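Local coordinates for protein interferon gamma receptor 1 (Gallus gallus, PDB 4EQ3) that probably binds the cytokine interferon gamma through its extracellular, two-domain fibronectin-like region, studied here apart from the membrane-spanning remainder of the receptor, at residues A[26-31]-A[82-87]. Residues are numbered along the deposited sequence; the frame is centred on the assembly and turned at random.
Sequences TVLYWQ and FRIKAI
Strands 26-31 and 82-87 face each other across the core of the N-terminal fibronectin type III-like beta sandwich, Leu28 lying opposite Phe82 and Trp30 opposite Ile84. The two run in roughly the same direction, inclined by 37°, and their axes come no closer than 9.3 Å, the spacing of stacked sheets. The pair illustrates how sandwiched sheets cohere through apolar side chains: no hydrogen bond joins the two segments. Strand 26-31 is the middle of a three-stranded sheet, its backbone pairing with strand 17-22 along one edge and with that of Cys67 along the other; strand 82-87 belongs to the four-stranded one.

Ile84 is the hub. It meets Leu28 tip to tip, Ile84 CD1 standing 3.6 Å from Leu28 CD2. Leu28 carries CG anti to its own nitrogen (chi1 168°), and from there CD2 also brushes CB of Phe82, at 4.4 Å. The indole of Trp30 lies at a slant to the Ile84 side chain, and Phe41 meets that indole edge-to-face. Both branches of Ile84 approach the ring from one side: CD1 near the rim, 3.8 Å from Trp30 CE3, and CG2 over the face, displaced toward the rim, 4.1 Å from Trp30 CE2.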
loop_
_atom_site.group_PDB
_atom_site.type_symbol
_atom_site.label_atom_id
_atom_site.label_comp_id
_atom_site.label_asym_id
_atom_site.label_seq_id
_atom_site.Cartn_x
_atom_site.Cartn_y
_atom_site.Cartn_z
ATOM N N THR A 26 6.723 -0.015 2.358
ATOM C CA THR A 26 7.639 0.300 1.279
ATOM C C THR A 26 8.966 -0.404 1.465
ATOM O O THR A 26 9.617 -0.265 2.504
ATOM C CB THR A 26 7.888 1.813 1.174
ATOM O OG1 THR A 26 6.635 2.485 1.039
ATOM C CG2 THR A 26 8.761 2.122 -0.024
ATOM N N VAL A 27 9.380 -1.136 0.442
ATOM C CA VAL A 27 10.633 -1.865 0.516
ATOM C C VAL A 27 11.495 -1.652 -0.716
ATOM O O VAL A 27 11.005 -1.641 -1.850
ATOM C CB VAL A 27 10.410 -3.376 0.757
ATOM C CG1 VAL A 27 11.717 -4.031 1.158
ATOM C CG2 VAL A 27 9.375 -3.591 1.837
ATOM N N LEU A 28 12.788 -1.467 -0.471
ATOM C CA LEU A 28 13.767 -1.257 -1.522
ATOM C C LEU A 28 14.497 -2.560 -1.772
ATOM O O LEU A 28 14.938 -3.212 -0.833
ATOM C CB LEU A 28 14.779 -0.188 -1.097
ATOM C CG LEU A 28 16.030 -0.051 -1.966
ATOM C CD1 LEU A 28 15.701 0.558 -3.333
ATOM C CD2 LEU A 28 17.076 0.801 -1.252
ATOM N N TYR A 29 14.623 -2.937 -3.037
ATOM C CA TYR A 29 15.297 -4.171 -3.388
ATOM C C TYR A 29 16.403 -3.896 -4.393
ATOM O O TYR A 29 16.303 -2.975 -5.189
ATOM C CB TYR A 29 14.317 -5.150 -4.028
ATOM C CG TYR A 29 13.137 -5.522 -3.168
ATOM C CD1 TYR A 29 13.261 -6.479 -2.169
ATOM C CD2 TYR A 29 11.893 -4.929 -3.363
ATOM C CE1 TYR A 29 12.178 -6.840 -1.386
ATOM C CE2 TYR A 29 10.794 -5.287 -2.576
ATOM C CZ TYR A 29 10.949 -6.243 -1.593
ATOM O OH TYR A 29 9.888 -6.613 -0.805
ATOM N N TRP A 30 17.436 -4.726 -4.366
ATOM C CA TRP A 30 18.480 -4.689 -5.369
ATOM C C TRP A 30 19.084 -6.077 -5.553
ATOM O O TRP A 30 18.742 -7.036 -4.845
ATOM C CB TRP A 30 19.572 -3.688 -4.976
ATOM C CG TRP A 30 20.159 -3.943 -3.622
ATOM C CD1 TRP A 30 21.303 -4.633 -3.339
ATOM C CD2 TRP A 30 19.628 -3.509 -2.364
ATOM N NE1 TRP A 30 21.511 -4.660 -1.977
ATOM C CE2 TRP A 30 20.496 -3.980 -1.359
ATOM C CE3 TRP A 30 18.498 -2.775 -1.990
ATOM C CZ2 TRP A 30 20.275 -3.732 -0.007
ATOM C CZ3 TRP A 30 18.280 -2.532 -0.645
ATOM C CH2 TRP A 30 19.160 -3.011 0.329
ATOM N N GLN A 31 19.989 -6.176 -6.512
ATOM C CA GLN A 31 20.659 -7.426 -6.787
ATOM C C GLN A 31 22.162 -7.207 -6.800
ATOM O O GLN A 31 22.640 -6.081 -7.004
ATOM C CB GLN A 31 20.174 -7.996 -8.119
ATOM C CG GLN A 31 18.739 -8.509 -8.066
ATOM C CD GLN A 31 18.223 -8.944 -9.415
ATOM O OE1 GLN A 31 18.457 -8.277 -10.423
ATOM N NE2 GLN A 31 17.504 -10.066 -9.442
ATOM N N PHE A 82 16.588 7.238 -2.949
ATOM C CA PHE A 82 17.355 6.312 -2.116
ATOM C C PHE A 82 18.575 5.858 -2.891
ATOM O O PHE A 82 18.597 5.929 -4.119
ATOM C CB PHE A 82 16.511 5.100 -1.692
ATOM C CG PHE A 82 15.166 5.461 -1.143
ATOM C CD1 PHE A 82 14.047 5.467 -1.965
ATOM C CD2 PHE A 82 15.014 5.794 0.194
ATOM C CE1 PHE A 82 12.797 5.796 -1.464
ATOM C CE2 PHE A 82 13.772 6.130 0.702
ATOM C CZ PHE A 82 12.658 6.136 -0.132
ATOM N N ARG A 83 19.604 5.405 -2.185
ATOM C CA ARG A 83 20.802 4.929 -2.872
ATOM C C ARG A 83 21.524 3.865 -2.054
ATOM O O ARG A 83 21.409 3.818 -0.833
ATOM C CB ARG A 83 21.748 6.090 -3.215
ATOM C CG ARG A 83 22.464 6.715 -2.023
ATOM C CD ARG A 83 23.347 7.877 -2.499
ATOM N NE ARG A 83 24.083 8.547 -1.430
ATOM C CZ ARG A 83 24.883 9.594 -1.636
ATOM N NH1 ARG A 83 25.037 10.072 -2.861
ATOM N NH2 ARG A 83 25.531 10.159 -0.627
ATOM N N ILE A 84 22.264 3.004 -2.737
ATOM C CA ILE A 84 22.919 1.906 -2.051
ATOM C C ILE A 84 24.328 1.733 -2.560
ATOM O O ILE A 84 24.565 1.782 -3.757
ATOM C CB ILE A 84 22.190 0.572 -2.306
ATOM C CG1 ILE A 84 20.669 0.740 -2.163
ATOM C CG2 ILE A 84 22.743 -0.513 -1.376
ATOM C CD1 ILE A 84 19.896 0.412 -3.414
ATOM N N LYS A 85 25.262 1.485 -1.650
ATOM C CA LYS A 85 26.611 1.111 -2.059
ATOM C C LYS A 85 26.933 -0.254 -1.473
ATOM O O LYS A 85 26.348 -0.649 -0.467
ATOM C CB LYS A 85 27.643 2.136 -1.580
ATOM C CG LYS A 85 27.790 2.183 -0.061
ATOM C CD LYS A 85 28.955 3.073 0.363
ATOM C CE LYS A 85 28.936 3.307 1.865
ATOM N NZ LYS A 85 30.087 4.133 2.333
ATOM N N ALA A 86 27.873 -0.954 -2.102
ATOM C CA ALA A 86 28.311 -2.269 -1.642
ATOM C C ALA A 86 29.678 -2.216 -0.966
ATOM O O ALA A 86 30.576 -1.489 -1.398
ATOM C CB ALA A 86 28.355 -3.242 -2.806
ATOM N N ILE A 87 29.830 -3.007 0.090
ATOM C CA ILE A 87 31.114 -3.154 0.750
ATOM C C ILE A 87 31.607 -4.588 0.623
ATOM O O ILE A 87 30.919 -5.533 1.016
ATOM C CB ILE A 87 31.033 -2.784 2.228
ATOM C CG1 ILE A 87 30.379 -1.410 2.391
ATOM C CG2 ILE A 87 32.425 -2.810 2.844
ATOM C CD1 ILE A 87 30.056 -1.064 3.827
#